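Local coordinates for protein putative sugar phosphate isomerase (Acidithiobacillus ferrooxidans, PDB 3L2H) that is a putative sugar phosphate isomerase of the cupin family that probably binds a metal ion, its exact reaction being unestablished, at residues Leu43-His49 with Ile120-Leu124; Ile53-Lys57 with Ile107-Glu113. All coordinates share one frame; numbering follows the deposited sequence. Where two conformers were deposited one is given.

Contact 1 (Leu43-His49 with Ile120-Leu124); sequences LRHMGIH and IGQRL
Gly47 and Gly121 form a hydrogen-bonded pair where strands 46-49 and 120-122 run antiparallel, 163° apart, in the large sheet of the cupin fold. Gly47 N reaches Gly121 O at 2.8 Å, and Gly121 N returns a bond to Gly47 O at 2.9 Å. Past the strand end, Arg123 N bonds His45 O at 3.1 Å, coming from above the carbonyl plane.

Arg123 dominates the side-chain contact. Its chain runs extended from CG to NE across the backbone of residues 44-47. Gly47 leaves space for it: a side chain there would run into Arg123 NE and the imidazole of His49. One face of the guanidinium lies over Met46 O, 3.9 Å from Arg123 NE. His49 NE2 sits at the guanidinium edge, 3.9 Å from Arg123 NH2, with the two planes 34° apart. His49 ND1 is hydrogen-bonded to Asn34. Arg123 NH2 makes a salt bridge to Asp39, which fixes the far end. With an alanine here, Asp39 would probably lose its charged mate and the backbone of Met46 and Gly47 its cover. Waters bridge it too: one joins Arg123 NE to His49 NE2. Another accepts from Arg123 NH1 at 2.9 Å and donates to Arg44 O.

Contact 2 (Ile53-Lys57 with Ile107-Glu113); sequences IEPGK and ISNDGTE. With EDO (1,2-ethanediol), chain O.
Asn109 meets residues 53-57 with both its backbone and its side chain. Its ND2 donates to Ile53 O at 2.8 Å, and the acceptor lies close to the amide plane. Asn109 O accepts from Gly56 N at 2.7 Å. Asn109 N donates to Lys57 O at 3.0 Å in a nearly straight bond, 177° at the hydrogen. The amide reaches Ile53 O because CG is anti to the backbone N (chi1 -179°).

Apolar atoms fill in around these bonds. Ile53 CG2 packs on Asn109 CB at 3.8 Å, the two side chains running past one another head to tail. The Pro55 ring flanks Asn109 with the same heading. Its CB comes to 3.4 Å from Gly111 O, and its CG rests against the backbone of Thr112.

The next shell holds both partners in shape. Residues 54-57 form a type II beta turn closed by Lys57 N to Glu54 O, with Gly56 at a positive phi of 90°. On the other side, Asn109 OD1 accepts from Gly111 N at 2.9 Å, an Asx turn. Asn109 ND2 gives a second bond to Glu113 O, so the amide is held from both ends. Asp110 N bonds a 1,2-ethanediol, probably from the crystallisation liquor, which also bonds Thr80. Glu54 OE1 is hydrogen-bonded to Thr114 OG1, just past the second segment.

One buried asparagine thus ties two loops together. Three bonds to main-chain atoms fix the rotation of its amide.

Overall arrangement
Both contacts belong to the cupin fold, but their centres are about 24 Å apart, on opposite sides of the chain's centre. Strands 46-53 and 115-122, neighbours in the six-stranded antiparallel sheet, connect them. Contact 1 joins the start of the first to the end of the second. Contact 2 lies beyond the other ends, where 53-57 leaves the first strand and 107-113, starting on strand 105-108 of the three-stranded sheet, leads toward the second. The chain order is therefore 43-49, 53-57, 107-113, 120-124, with contact 2 innermost. The second subunit touches contact 1, whereas no other chain of the assembly touches contact 2. Contact 1 is part of the pairing itself; contact 2 ties the loops beyond it.

Contact 1 (Leu43-His49 with Ile120-Leu124)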
loop_
_atom_site.group_PDB
_atom_site.type_symbol
_atom_site.label_atom_id
_atom_site.label_comp_id
_atom_site.label_asym_id
_atom_site.label_seq_id
_atom_site.Cartn_x
_atom_site.Cartn_y
_atom_site.Cartn_z
ATOM N N LEU B 43 -10.548 15.664 0.255
ATOM C CA LEU B 43 -9.530 14.717 0.748
ATOM C C LEU B 43 -10.078 13.301 0.857
ATOM O O LEU B 43 -11.224 13.082 1.295
ATOM C CB LEU B 43 -8.961 15.143 2.090
ATOM C CG LEU B 43 -8.334 16.531 2.139
ATOM C CD1 LEU B 43 -7.902 16.803 3.579
ATOM C CD2 LEU B 43 -7.168 16.670 1.189
ATOM N N ARG B 44 -9.253 12.336 0.440
ATOM C CA ARG B 44 -9.637 10.930 0.438
ATOM C C ARG B 44 -8.834 10.010 1.361
ATOM O O ARG B 44 -9.320 8.973 1.737
ATOM C CB ARG B 44 -9.484 10.410 -0.979
ATOM C CG ARG B 44 -10.424 11.158 -1.926
ATOM C CD ARG B 44 -10.205 10.770 -3.369
ATOM N NE ARG B 44 -10.224 9.314 -3.491
ATOM C CZ ARG B 44 -11.311 8.544 -3.362
ATOM N NH1 ARG B 44 -12.510 9.073 -3.064
ATOM N NH2 ARG B 44 -11.192 7.217 -3.481
ATOM N N HIS B 45 -7.614 10.376 1.719
ATOM C CA HIS B 45 -6.730 9.469 2.458
ATOM C C HIS B 45 -6.544 9.850 3.914
ATOM O O HIS B 45 -5.807 9.212 4.658
ATOM C CB HIS B 45 -5.386 9.418 1.738
ATOM C CG HIS B 45 -5.509 8.908 0.337
ATOM N ND1 HIS B 45 -5.714 7.573 0.061
ATOM C CD2 HIS B 45 -5.521 9.549 -0.854
ATOM C CE1 HIS B 45 -5.833 7.415 -1.248
ATOM N NE2 HIS B 45 -5.719 8.595 -1.827
HETATM N N MSE B 46 -7.210 10.927 4.306
HETATM C CA MSE B 46 -7.213 11.435 5.664
HETATM C C MSE B 46 -8.595 11.999 5.903
HETATM O O MSE B 46 -9.265 12.436 4.960
HETATM C CB MSE B 46 -6.237 12.576 5.881
HETATM C CG MSE B 46 -4.917 12.482 5.172
HETATM SE SE MSE B 46 -3.767 14.023 5.699
HETATM C CE MSE B 46 -4.796 15.461 5.124
ATOM N N GLY B 47 -8.981 11.990 7.164
ATOM C CA GLY B 47 -10.221 12.547 7.664
ATOM C C GLY B 47 -9.808 13.698 8.574
ATOM O O GLY B 47 -8.898 13.562 9.424
ATOM N N ILE B 48 -10.354 14.874 8.330
ATOM C CA ILE B 48 -10.145 16.006 9.189
ATOM C C ILE B 48 -11.541 16.550 9.526
ATOM O O ILE B 48 -12.254 17.004 8.623
ATOM C CB ILE B 48 -9.272 17.081 8.551
ATOM C CG1 ILE B 48 -7.899 16.515 8.165
ATOM C CG2 ILE B 48 -9.109 18.298 9.549
ATOM C CD1 ILE B 48 -6.943 17.420 7.382
ATOM N N HIS B 49 -11.874 16.522 10.815
ATOM C CA HIS B 49 -13.204 16.786 11.319
ATOM C C HIS B 49 -13.139 17.831 12.437
ATOM O O HIS B 49 -12.343 17.710 13.374
ATOM C CB HIS B 49 -13.821 15.497 11.872
ATOM C CG HIS B 49 -13.923 14.387 10.876
ATOM N ND1 HIS B 49 -14.996 14.265 10.010
ATOM C CD2 HIS B 49 -13.081 13.363 10.582
ATOM C CE1 HIS B 49 -14.827 13.185 9.263
ATOM N NE2 HIS B 49 -13.674 12.621 9.590
ATOM N N ILE B 120 -8.268 14.205 13.571
ATOM C CA ILE B 120 -7.437 13.936 12.407
ATOM C C ILE B 120 -7.157 12.458 12.374
ATOM O O ILE B 120 -6.667 11.894 13.380
ATOM C CB ILE B 120 -6.116 14.687 12.474
ATOM C CG1 ILE B 120 -6.340 16.203 12.527
ATOM C CG2 ILE B 120 -5.222 14.329 11.247
ATOM C CD1 ILE B 120 -5.256 16.974 13.256
ATOM N N GLY B 121 -7.490 11.792 11.265
ATOM C CA GLY B 121 -7.260 10.368 11.175
ATOM C C GLY B 121 -6.946 9.867 9.781
ATOM O O GLY B 121 -7.200 10.549 8.764
ATOM N N GLN B 122 -6.288 8.728 9.722
ATOM C CA GLN B 122 -5.998 8.117 8.426
ATOM C C GLN B 122 -7.248 7.508 7.945
ATOM O O GLN B 122 -8.101 7.127 8.771
ATOM C CB GLN B 122 -4.990 6.996 8.516
ATOM C CG GLN B 122 -3.622 7.366 8.839
ATOM C CD GLN B 122 -2.730 6.173 8.761
ATOM O OE1 GLN B 122 -2.451 5.537 9.778
ATOM N NE2 GLN B 122 -2.301 5.820 7.544
ATOM N N ARG B 123 -7.386 7.391 6.632
ATOM C CA ARG B 123 -8.448 6.618 6.015
ATOM C C ARG B 123 -7.827 5.504 5.203
ATOM O O ARG B 123 -7.279 5.791 4.168
ATOM C CB ARG B 123 -9.274 7.452 5.068
ATOM C CG ARG B 123 -10.171 8.401 5.763
ATOM C CD ARG B 123 -11.245 8.863 4.846
ATOM N NE ARG B 123 -12.035 9.812 5.581
ATOM C CZ ARG B 123 -12.973 10.584 5.058
ATOM N NH1 ARG B 123 -13.239 10.551 3.772
ATOM N NH2 ARG B 123 -13.646 11.402 5.849
ATOM N N LEU B 124 -7.865 4.271 5.701
ATOM C CA LEU B 124 -7.264 3.127 5.018
ATOM C C LEU B 124 -8.348 2.157 4.591
ATOM O O LEU B 124 -9.393 2.072 5.214
ATOM C CB LEU B 124 -6.306 2.385 5.932
ATOM C CG LEU B 124 -5.139 3.185 6.431
ATOM C CD1 LEU B 124 -4.323 2.346 7.486
ATOM C CD2 LEU B 124 -4.261 3.682 5.218
HETATM O O HOH W 1 -12.141 8.805 1.723
HETATM O O HOH W 2 -3.722 7.774 5.307
HETATM O O HOH W 3 -5.823 5.658 2.050
HETATM O O HOH W 4 -12.659 9.925 8.694
#

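Contact 2 (Ile53-Lys57 with Ile107-Glu113)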
loop_
_atom_site.group_PDB
_atom_site.type_symbol
_atom_site.label_atom_id
_atom_site.label_comp_id
_atom_site.label_asym_id
_atom_site.label_seq_id
_atom_site.Cartn_x
_atom_site.Cartn_y
_atom_site.Cartn_z
ATOM N N ILE B 53 -18.915 18.501 21.000
ATOM C CA ILE B 53 -19.428 17.548 21.959
ATOM C C ILE B 53 -20.031 18.339 23.084
ATOM O O ILE B 53 -19.322 19.087 23.802
ATOM C CB ILE B 53 -18.296 16.665 22.512
ATOM C CG1 ILE B 53 -17.523 16.014 21.364
ATOM C CG2 ILE B 53 -18.847 15.636 23.516
ATOM C CD1 ILE B 53 -16.376 15.150 21.828
ATOM N N GLU B 54 -21.328 18.186 23.268
ATOM C CA GLU B 54 -22.017 18.913 24.321
ATOM C C GLU B 54 -21.791 18.286 25.692
ATOM O O GLU B 54 -21.416 17.109 25.806
ATOM C CB GLU B 54 -23.519 19.033 24.022
ATOM C CG GLU B 54 -23.866 19.843 22.798
ATOM C CD GLU B 54 -23.192 21.228 22.717
ATOM O OE1 GLU B 54 -22.818 21.812 23.735
ATOM O OE2 GLU B 54 -23.025 21.761 21.600
ATOM N N PRO B 55 -21.990 19.091 26.757
ATOM C CA PRO B 55 -21.813 18.541 28.110
ATOM C C PRO B 55 -22.632 17.274 28.304
ATOM O O PRO B 55 -23.779 17.203 27.879
ATOM C CB PRO B 55 -22.297 19.681 29.005
ATOM C CG PRO B 55 -21.943 20.900 28.244
ATOM C CD PRO B 55 -22.252 20.536 26.794
ATOM N N GLY B 56 -22.014 16.263 28.899
ATOM C CA GLY B 56 -22.644 14.982 29.107
ATOM C C GLY B 56 -22.456 13.975 27.986
ATOM O O GLY B 56 -22.864 12.840 28.134
ATOM N N LYS B 57 -21.855 14.360 26.856
ATOM C CA LYS B 57 -21.696 13.452 25.744
ATOM C C LYS B 57 -20.238 13.044 25.578
ATOM O O LYS B 57 -19.394 13.508 26.280
ATOM C CB LYS B 57 -22.244 14.076 24.472
ATOM C CG LYS B 57 -23.667 14.592 24.609
ATOM C CD LYS B 57 -24.664 13.493 24.923
ATOM C CE LYS B 57 -26.077 14.048 24.863
ATOM N NZ LYS B 57 -27.001 13.134 25.556
ATOM N N ILE B 107 -13.137 10.165 24.821
ATOM C CA ILE B 107 -13.204 11.471 25.453
ATOM C C ILE B 107 -14.646 11.776 25.868
ATOM O O ILE B 107 -15.591 11.521 25.099
ATOM C CB ILE B 107 -12.719 12.579 24.492
ATOM C CG1 ILE B 107 -11.212 12.465 24.257
ATOM C CG2 ILE B 107 -13.044 14.016 25.025
ATOM C CD1 ILE B 107 -10.694 13.176 22.976
ATOM N N SER B 108 -14.793 12.270 27.101
ATOM C CA SER B 108 -16.056 12.730 27.646
ATOM C C SER B 108 -16.016 14.239 27.835
ATOM O O SER B 108 -14.962 14.810 28.133
ATOM C CB SER B 108 -16.328 12.097 29.012
ATOM O OG SER B 108 -16.534 10.694 28.921
ATOM N N ASN B 109 -17.154 14.886 27.627
ATOM C CA ASN B 109 -17.292 16.285 28.004
ATOM C C ASN B 109 -18.080 16.324 29.300
ATOM O O ASN B 109 -19.301 16.207 29.280
ATOM C CB ASN B 109 -17.979 17.138 26.929
ATOM C CG ASN B 109 -18.098 18.583 27.339
ATOM O OD1 ASN B 109 -17.693 18.943 28.446
ATOM N ND2 ASN B 109 -18.695 19.422 26.477
ATOM N N ASP B 110 -17.384 16.429 30.425
ATOM C CA ASP B 110 -18.048 16.534 31.712
ATOM C C ASP B 110 -17.943 17.972 32.252
ATOM O O ASP B 110 -18.104 18.181 33.444
ATOM C CB ASP B 110 -17.503 15.498 32.742
ATOM C CG ASP B 110 -17.741 14.045 32.312
ATOM O OD1 ASP B 110 -18.860 13.727 31.830
ATOM O OD2 ASP B 110 -16.828 13.197 32.473
ATOM N N GLY B 111 -17.670 18.937 31.369
ATOM C CA GLY B 111 -17.611 20.344 31.715
ATOM C C GLY B 111 -18.949 21.025 31.481
ATOM O O GLY B 111 -19.971 20.361 31.350
ATOM N N THR B 112 -18.935 22.351 31.410
ATOM C CA THR B 112 -20.147 23.140 31.242
ATOM C C THR B 112 -20.261 23.894 29.911
ATOM O O THR B 112 -21.277 24.535 29.644
ATOM C CB THR B 112 -20.247 24.185 32.395
ATOM O OG1 THR B 112 -19.045 24.963 32.427
ATOM C CG2 THR B 112 -20.416 23.502 33.698
ATOM N N GLU B 113 -19.224 23.869 29.086
ATOM C CA GLU B 113 -19.315 24.490 27.768
ATOM C C GLU B 113 -19.064 23.409 26.725
ATOM O O GLU B 113 -18.586 22.324 27.042
ATOM C CB GLU B 113 -18.339 25.667 27.619
ATOM C CG GLU B 113 -16.887 25.286 27.473
ATOM C CD GLU B 113 -15.934 26.486 27.503
ATOM O OE1 GLU B 113 -15.692 27.147 26.445
ATOM O OE2 GLU B 113 -15.368 26.702 28.598
HETATM C C1 EDO O . -14.252 17.877 31.492
HETATM O O1 EDO O . -14.740 16.541 31.357
HETATM C C2 EDO O . -14.547 18.398 32.894
HETATM O O2 EDO O . -13.540 19.341 33.227
HETATM O O HOH W 5 -19.928 12.845 29.164
#